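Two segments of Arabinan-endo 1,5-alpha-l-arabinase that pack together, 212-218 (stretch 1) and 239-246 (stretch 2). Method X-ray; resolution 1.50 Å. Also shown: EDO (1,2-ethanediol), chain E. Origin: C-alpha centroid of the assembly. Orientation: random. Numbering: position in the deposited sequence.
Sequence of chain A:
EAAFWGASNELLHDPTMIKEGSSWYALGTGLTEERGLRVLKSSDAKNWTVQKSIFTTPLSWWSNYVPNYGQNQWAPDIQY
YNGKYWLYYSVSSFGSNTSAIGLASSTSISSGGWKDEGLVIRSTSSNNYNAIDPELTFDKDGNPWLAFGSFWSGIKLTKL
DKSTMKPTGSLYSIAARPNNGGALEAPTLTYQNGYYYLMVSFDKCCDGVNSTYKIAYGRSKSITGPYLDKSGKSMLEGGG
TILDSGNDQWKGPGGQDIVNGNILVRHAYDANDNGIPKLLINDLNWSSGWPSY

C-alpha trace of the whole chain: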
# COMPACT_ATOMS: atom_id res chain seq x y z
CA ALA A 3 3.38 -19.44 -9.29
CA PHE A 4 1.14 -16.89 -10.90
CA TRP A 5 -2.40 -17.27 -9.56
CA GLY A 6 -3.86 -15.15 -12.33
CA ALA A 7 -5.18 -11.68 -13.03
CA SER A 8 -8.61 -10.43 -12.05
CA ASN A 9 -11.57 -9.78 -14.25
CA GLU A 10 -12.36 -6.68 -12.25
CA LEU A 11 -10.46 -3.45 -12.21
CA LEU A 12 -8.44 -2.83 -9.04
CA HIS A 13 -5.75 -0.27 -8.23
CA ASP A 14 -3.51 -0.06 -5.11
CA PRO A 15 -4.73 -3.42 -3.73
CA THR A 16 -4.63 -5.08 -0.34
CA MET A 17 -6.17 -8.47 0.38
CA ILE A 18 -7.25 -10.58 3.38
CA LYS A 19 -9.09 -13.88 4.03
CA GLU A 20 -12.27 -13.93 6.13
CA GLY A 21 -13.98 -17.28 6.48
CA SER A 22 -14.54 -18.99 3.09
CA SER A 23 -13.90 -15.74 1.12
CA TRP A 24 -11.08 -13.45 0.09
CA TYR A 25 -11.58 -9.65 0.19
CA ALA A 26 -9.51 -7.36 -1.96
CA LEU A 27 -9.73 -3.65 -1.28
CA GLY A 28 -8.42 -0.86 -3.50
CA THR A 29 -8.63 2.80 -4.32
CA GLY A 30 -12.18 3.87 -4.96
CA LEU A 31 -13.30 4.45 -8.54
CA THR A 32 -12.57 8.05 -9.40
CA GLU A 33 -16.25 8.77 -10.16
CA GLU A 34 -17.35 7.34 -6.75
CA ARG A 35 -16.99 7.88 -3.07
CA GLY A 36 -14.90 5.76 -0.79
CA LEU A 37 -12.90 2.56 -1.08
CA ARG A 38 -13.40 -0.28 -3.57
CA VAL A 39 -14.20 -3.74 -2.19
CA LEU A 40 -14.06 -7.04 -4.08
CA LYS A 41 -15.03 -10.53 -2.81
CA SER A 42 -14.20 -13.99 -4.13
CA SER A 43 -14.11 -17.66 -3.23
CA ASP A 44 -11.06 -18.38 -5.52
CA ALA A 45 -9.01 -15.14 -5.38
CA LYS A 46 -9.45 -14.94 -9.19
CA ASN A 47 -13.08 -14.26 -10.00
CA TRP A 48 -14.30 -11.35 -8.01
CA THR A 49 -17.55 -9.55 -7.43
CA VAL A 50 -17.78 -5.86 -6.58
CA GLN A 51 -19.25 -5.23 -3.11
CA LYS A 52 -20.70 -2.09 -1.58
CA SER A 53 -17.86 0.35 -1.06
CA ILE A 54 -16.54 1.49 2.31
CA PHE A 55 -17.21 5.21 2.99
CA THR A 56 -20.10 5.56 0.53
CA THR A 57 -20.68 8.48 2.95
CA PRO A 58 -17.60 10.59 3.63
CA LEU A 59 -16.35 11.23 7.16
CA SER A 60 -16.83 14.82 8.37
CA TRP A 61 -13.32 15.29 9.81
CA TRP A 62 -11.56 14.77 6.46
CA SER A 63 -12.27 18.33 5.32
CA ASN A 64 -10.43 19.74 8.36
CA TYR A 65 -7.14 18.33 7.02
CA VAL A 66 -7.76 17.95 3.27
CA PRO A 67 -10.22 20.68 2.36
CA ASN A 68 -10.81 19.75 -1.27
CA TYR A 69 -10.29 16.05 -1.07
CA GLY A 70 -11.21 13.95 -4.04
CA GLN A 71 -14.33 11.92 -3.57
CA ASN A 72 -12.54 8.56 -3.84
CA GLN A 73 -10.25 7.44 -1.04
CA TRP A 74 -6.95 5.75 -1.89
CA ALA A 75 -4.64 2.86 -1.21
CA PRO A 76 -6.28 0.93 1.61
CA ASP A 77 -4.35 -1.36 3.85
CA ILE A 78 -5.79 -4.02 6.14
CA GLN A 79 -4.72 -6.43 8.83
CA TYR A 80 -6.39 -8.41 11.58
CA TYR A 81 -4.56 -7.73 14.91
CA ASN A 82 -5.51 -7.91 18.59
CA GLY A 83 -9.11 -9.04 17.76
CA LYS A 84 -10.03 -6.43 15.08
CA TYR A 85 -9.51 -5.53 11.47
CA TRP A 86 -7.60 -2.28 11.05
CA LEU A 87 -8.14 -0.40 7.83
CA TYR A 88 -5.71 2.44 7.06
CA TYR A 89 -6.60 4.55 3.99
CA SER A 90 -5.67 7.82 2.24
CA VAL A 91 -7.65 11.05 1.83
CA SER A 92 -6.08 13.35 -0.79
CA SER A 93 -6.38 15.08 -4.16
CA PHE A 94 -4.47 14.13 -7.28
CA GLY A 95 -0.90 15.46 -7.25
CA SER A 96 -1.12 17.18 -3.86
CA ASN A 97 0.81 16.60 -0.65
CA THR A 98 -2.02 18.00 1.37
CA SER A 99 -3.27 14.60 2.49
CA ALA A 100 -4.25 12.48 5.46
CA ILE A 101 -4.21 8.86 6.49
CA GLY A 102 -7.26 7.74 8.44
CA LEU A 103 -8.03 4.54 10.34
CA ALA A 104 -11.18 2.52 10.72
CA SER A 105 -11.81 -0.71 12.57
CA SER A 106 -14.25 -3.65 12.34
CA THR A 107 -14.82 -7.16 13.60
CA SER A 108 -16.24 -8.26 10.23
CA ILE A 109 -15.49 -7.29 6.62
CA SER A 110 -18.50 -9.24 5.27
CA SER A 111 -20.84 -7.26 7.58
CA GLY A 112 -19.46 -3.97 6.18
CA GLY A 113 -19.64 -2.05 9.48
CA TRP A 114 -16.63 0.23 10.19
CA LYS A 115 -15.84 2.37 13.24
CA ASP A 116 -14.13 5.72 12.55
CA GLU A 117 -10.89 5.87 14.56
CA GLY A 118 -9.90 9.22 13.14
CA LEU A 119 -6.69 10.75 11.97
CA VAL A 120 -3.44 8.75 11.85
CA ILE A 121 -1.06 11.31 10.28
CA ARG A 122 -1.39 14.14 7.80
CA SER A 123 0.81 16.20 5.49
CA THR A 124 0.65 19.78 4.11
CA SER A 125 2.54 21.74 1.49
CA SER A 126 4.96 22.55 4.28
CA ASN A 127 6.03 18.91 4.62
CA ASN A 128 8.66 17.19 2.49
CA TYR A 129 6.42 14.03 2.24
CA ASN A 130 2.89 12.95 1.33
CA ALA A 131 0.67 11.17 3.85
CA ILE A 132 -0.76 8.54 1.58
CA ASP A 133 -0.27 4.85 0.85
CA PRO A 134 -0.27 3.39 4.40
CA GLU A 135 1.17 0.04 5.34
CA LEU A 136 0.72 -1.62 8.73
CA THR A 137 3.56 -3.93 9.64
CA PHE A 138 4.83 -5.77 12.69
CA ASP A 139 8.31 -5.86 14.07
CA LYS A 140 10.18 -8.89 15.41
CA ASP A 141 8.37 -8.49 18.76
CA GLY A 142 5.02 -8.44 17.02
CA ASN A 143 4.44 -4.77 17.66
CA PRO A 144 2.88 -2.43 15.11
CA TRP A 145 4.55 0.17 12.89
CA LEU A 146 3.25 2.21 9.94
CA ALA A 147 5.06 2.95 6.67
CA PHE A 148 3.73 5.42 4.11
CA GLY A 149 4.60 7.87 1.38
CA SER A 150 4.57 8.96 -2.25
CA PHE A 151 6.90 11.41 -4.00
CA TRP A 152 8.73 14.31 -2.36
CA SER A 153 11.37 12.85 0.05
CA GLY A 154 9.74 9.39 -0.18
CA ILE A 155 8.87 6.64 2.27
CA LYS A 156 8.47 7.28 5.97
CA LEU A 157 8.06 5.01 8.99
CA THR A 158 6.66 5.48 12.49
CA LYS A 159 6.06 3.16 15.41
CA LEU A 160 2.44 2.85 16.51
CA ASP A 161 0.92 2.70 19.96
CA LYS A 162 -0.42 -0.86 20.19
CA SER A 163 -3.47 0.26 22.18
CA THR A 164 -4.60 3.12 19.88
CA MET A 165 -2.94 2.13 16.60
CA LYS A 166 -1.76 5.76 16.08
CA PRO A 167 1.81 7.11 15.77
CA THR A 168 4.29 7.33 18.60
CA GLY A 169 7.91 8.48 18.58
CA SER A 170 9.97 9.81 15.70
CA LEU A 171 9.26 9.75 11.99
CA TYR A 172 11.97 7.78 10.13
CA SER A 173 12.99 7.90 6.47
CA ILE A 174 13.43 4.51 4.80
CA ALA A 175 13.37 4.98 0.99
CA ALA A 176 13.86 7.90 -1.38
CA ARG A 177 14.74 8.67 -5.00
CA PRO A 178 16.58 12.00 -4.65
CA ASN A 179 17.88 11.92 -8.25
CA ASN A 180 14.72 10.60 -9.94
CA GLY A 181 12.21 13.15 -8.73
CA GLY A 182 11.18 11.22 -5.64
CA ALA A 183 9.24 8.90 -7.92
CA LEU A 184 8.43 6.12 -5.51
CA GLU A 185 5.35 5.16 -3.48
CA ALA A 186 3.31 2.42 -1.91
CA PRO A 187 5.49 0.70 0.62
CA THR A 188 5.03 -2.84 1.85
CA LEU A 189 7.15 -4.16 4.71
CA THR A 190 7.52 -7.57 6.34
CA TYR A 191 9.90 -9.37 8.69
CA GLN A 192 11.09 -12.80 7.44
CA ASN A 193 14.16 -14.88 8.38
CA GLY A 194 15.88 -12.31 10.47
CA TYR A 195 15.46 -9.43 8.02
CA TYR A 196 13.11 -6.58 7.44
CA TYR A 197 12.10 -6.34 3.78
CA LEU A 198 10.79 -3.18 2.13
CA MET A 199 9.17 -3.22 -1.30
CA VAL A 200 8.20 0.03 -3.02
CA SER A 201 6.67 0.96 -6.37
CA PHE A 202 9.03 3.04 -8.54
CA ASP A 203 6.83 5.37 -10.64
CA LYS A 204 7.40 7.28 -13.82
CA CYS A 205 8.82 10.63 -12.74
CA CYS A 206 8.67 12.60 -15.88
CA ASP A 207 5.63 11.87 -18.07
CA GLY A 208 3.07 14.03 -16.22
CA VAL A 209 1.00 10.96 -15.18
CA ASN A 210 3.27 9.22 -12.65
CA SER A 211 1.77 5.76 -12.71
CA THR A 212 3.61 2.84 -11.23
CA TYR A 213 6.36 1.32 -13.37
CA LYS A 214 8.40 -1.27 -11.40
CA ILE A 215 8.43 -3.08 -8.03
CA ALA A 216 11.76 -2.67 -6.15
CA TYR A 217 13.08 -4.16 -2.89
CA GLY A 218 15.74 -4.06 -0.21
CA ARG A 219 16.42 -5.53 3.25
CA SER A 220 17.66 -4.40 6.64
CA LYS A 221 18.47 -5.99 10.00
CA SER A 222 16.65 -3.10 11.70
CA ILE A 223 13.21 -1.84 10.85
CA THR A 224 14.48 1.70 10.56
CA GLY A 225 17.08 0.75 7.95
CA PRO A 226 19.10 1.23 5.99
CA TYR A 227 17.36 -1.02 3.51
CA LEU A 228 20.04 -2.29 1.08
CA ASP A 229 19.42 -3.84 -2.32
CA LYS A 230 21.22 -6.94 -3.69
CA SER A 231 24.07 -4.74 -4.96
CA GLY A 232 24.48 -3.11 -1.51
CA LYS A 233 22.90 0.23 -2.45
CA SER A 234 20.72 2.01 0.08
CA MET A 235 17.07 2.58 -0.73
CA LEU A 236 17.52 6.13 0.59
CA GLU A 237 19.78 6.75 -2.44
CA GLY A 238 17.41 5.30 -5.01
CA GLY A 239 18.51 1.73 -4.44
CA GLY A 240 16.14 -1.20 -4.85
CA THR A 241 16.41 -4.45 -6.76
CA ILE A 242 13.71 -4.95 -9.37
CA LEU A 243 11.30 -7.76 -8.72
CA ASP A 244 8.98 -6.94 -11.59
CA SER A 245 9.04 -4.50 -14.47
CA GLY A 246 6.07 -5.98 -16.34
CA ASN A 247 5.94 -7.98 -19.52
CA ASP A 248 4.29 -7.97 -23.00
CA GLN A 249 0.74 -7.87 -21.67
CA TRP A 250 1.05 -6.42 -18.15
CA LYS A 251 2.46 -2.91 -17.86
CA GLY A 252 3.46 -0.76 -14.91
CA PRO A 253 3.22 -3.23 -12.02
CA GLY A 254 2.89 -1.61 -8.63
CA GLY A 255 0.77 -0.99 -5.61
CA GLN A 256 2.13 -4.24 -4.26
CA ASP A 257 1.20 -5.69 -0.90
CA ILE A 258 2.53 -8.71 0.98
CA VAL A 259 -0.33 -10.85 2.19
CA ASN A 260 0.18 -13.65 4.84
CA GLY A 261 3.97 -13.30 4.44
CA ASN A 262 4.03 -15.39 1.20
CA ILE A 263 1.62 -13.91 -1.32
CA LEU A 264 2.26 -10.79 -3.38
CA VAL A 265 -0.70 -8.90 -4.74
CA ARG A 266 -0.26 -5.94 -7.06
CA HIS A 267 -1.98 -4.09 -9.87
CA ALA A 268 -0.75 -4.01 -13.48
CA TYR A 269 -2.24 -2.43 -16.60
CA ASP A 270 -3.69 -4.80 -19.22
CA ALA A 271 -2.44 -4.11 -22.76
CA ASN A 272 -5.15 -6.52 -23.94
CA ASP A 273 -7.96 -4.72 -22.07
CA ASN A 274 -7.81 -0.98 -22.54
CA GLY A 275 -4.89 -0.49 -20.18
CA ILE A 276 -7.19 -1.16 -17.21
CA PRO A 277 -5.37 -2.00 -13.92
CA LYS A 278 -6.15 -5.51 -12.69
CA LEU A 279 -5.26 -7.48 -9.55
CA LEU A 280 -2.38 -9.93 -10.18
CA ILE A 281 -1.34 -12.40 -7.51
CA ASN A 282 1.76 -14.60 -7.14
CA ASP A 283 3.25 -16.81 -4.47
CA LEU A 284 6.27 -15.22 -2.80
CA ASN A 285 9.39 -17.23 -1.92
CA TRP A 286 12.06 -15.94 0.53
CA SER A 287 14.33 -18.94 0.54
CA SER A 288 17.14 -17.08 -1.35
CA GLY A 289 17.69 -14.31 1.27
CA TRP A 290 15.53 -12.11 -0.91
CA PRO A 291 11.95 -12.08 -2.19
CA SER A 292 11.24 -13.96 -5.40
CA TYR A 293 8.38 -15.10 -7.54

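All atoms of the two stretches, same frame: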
# COMPACT_ATOMS: atom_id res chain seq x y z
N THR A 212 2.60 3.80 -11.62
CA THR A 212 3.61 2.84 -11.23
C THR A 212 4.28 2.24 -12.48
O THR A 212 3.70 2.19 -13.54
CB THR A 212 3.00 1.71 -10.41
OG1 THR A 212 1.88 1.16 -11.10
CG2 THR A 212 2.49 2.19 -9.06
N TYR A 213 5.50 1.77 -12.30
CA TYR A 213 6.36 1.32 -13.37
C TYR A 213 7.11 0.02 -13.01
O TYR A 213 7.18 -0.89 -13.84
CB TYR A 213 7.40 2.42 -13.68
CG TYR A 213 8.23 2.25 -14.90
CD1 TYR A 213 7.64 1.94 -16.14
CD2 TYR A 213 9.59 2.54 -14.88
CE1 TYR A 213 8.40 1.83 -17.29
CE2 TYR A 213 10.36 2.44 -16.03
CZ TYR A 213 9.76 2.09 -17.23
OH TYR A 213 10.49 1.99 -18.40
N LYS A 214 7.70 -0.06 -11.82
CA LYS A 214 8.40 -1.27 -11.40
C LYS A 214 8.23 -1.48 -9.90
O LYS A 214 7.91 -0.56 -9.18
CB LYS A 214 9.90 -1.15 -11.66
CG LYS A 214 10.31 -0.81 -13.03
CD LYS A 214 11.84 -0.76 -13.10
CE LYS A 214 12.28 0.10 -14.26
NZ LYS A 214 13.71 -0.06 -14.65
N ILE A 215 8.40 -2.72 -9.44
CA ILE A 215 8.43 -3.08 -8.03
C ILE A 215 9.88 -3.32 -7.64
O ILE A 215 10.52 -4.12 -8.28
CB ILE A 215 7.59 -4.31 -7.74
CG1 ILE A 215 6.13 -4.03 -8.06
CG2 ILE A 215 7.73 -4.78 -6.33
CD1 ILE A 215 5.26 -5.22 -8.07
N ALA A 216 10.35 -2.65 -6.59
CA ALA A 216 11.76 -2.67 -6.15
C ALA A 216 11.85 -3.05 -4.68
O ALA A 216 10.97 -2.71 -3.94
CB ALA A 216 12.41 -1.33 -6.38
N TYR A 217 12.96 -3.70 -4.28
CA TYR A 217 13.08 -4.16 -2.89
C TYR A 217 14.46 -4.04 -2.28
O TYR A 217 15.48 -3.91 -2.96
CB TYR A 217 12.55 -5.58 -2.74
CG TYR A 217 13.30 -6.61 -3.51
CD1 TYR A 217 14.49 -7.16 -3.03
CD2 TYR A 217 12.84 -7.07 -4.74
CE1 TYR A 217 15.18 -8.12 -3.74
CE2 TYR A 217 13.51 -8.00 -5.45
CZ TYR A 217 14.67 -8.56 -4.97
OH TYR A 217 15.34 -9.52 -5.71
N GLY A 218 14.49 -4.06 -0.95
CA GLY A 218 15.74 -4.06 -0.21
C GLY A 218 15.49 -4.68 1.16
O GLY A 218 14.34 -4.98 1.53
N GLY A 239 18.32 3.17 -4.31
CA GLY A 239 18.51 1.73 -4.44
C GLY A 239 17.20 0.95 -4.41
O GLY A 239 16.13 1.45 -4.04
N GLY A 240 17.29 -0.31 -4.77
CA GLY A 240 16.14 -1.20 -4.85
C GLY A 240 16.32 -2.13 -6.04
O GLY A 240 16.53 -1.72 -7.19
N THR A 241 16.30 -3.44 -5.75
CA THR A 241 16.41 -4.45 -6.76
C THR A 241 15.04 -4.67 -7.35
O THR A 241 14.07 -4.66 -6.64
CB THR A 241 16.96 -5.76 -6.10
OG1 THR A 241 18.29 -5.54 -5.61
CG2 THR A 241 17.07 -6.89 -7.08
N ILE A 242 14.97 -4.89 -8.66
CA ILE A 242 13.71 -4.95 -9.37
C ILE A 242 13.21 -6.38 -9.35
O ILE A 242 13.83 -7.31 -9.93
CB ILE A 242 13.83 -4.39 -10.80
CG1 ILE A 242 14.42 -2.93 -10.81
CG2 ILE A 242 12.50 -4.52 -11.51
CD1 ILE A 242 13.75 -1.95 -9.93
N LEU A 243 12.07 -6.53 -8.70
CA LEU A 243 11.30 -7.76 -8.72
C LEU A 243 10.51 -7.93 -10.00
O LEU A 243 10.40 -9.04 -10.52
CB LEU A 243 10.30 -7.77 -7.58
CG LEU A 243 9.49 -9.07 -7.40
CD1 LEU A 243 10.40 -10.24 -7.02
CD2 LEU A 243 8.41 -8.84 -6.40
N ASP A 244 9.97 -6.83 -10.52
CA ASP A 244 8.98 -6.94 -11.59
C ASP A 244 8.94 -5.62 -12.31
O ASP A 244 8.71 -4.58 -11.69
CB ASP A 244 7.65 -7.22 -10.92
CG ASP A 244 6.51 -7.61 -11.87
OD1 ASP A 244 6.58 -7.42 -13.10
OD2 ASP A 244 5.47 -8.16 -11.41
N SER A 245 9.15 -5.66 -13.61
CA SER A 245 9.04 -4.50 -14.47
C SER A 245 7.98 -4.71 -15.56
O SER A 245 7.94 -3.98 -16.53
CB SER A 245 10.41 -4.13 -15.07
OG SER A 245 10.93 -5.20 -15.79
N GLY A 246 7.12 -5.73 -15.40
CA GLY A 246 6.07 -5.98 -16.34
C GLY A 246 6.52 -6.92 -17.43
O GLY A 246 7.61 -7.45 -17.44
C1 EDO E . 3.26 -8.02 -14.17
O1 EDO E . 3.28 -8.36 -12.79
C2 EDO E . 3.87 -9.13 -15.00
O2 EDO E . 5.28 -9.02 -15.00
O HOH W 1 8.06 -1.43 -16.35
O HOH W 2 14.31 -9.85 -8.22

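Stretches 212-218 and 239-246 run antiparallel, and Y217, I215 and T241 each cover more surface than any other residue here.

Y217 covers the most surface. Its backbone pairs with T241 in both directions: Y217 N donates to T241 O at 2.8 Å, and T241 N donates to Y217 O at 2.9 Å. With chi1 in the p well, the phenol ring lies across the second stretch. T241 CB sits over the ring face, 3.9 Å from its centroid, in a CH-pi contact. The ring also reaches L243, with Y217 CE2 3.9 Å from L243 CB. A water bridges the outer end, 2.7 Å from Y217 OH and 3.1 Å from I242 O.

I215 binds through its backbone to two residues. I215 N donates to D244 O at 2.9 Å, and L243 N donates to I215 O at 2.9 Å. The register shifts by one between I215 and A216, which makes a beta bulge. The chain turns a corner at L243. The I215 side chain packs on L243, with I215 CG2 to L243 CD2 at 4.1 Å.

The side chains of A216 and I242 lie on one face of the sheet, and those of I215, Y217, T241 and D244 on the other; A216 CB is 3.8 Å from I242 CD1. G240 lies alongside: a CB there would clash with A216 CB, and its backbone angles alone call for glycine.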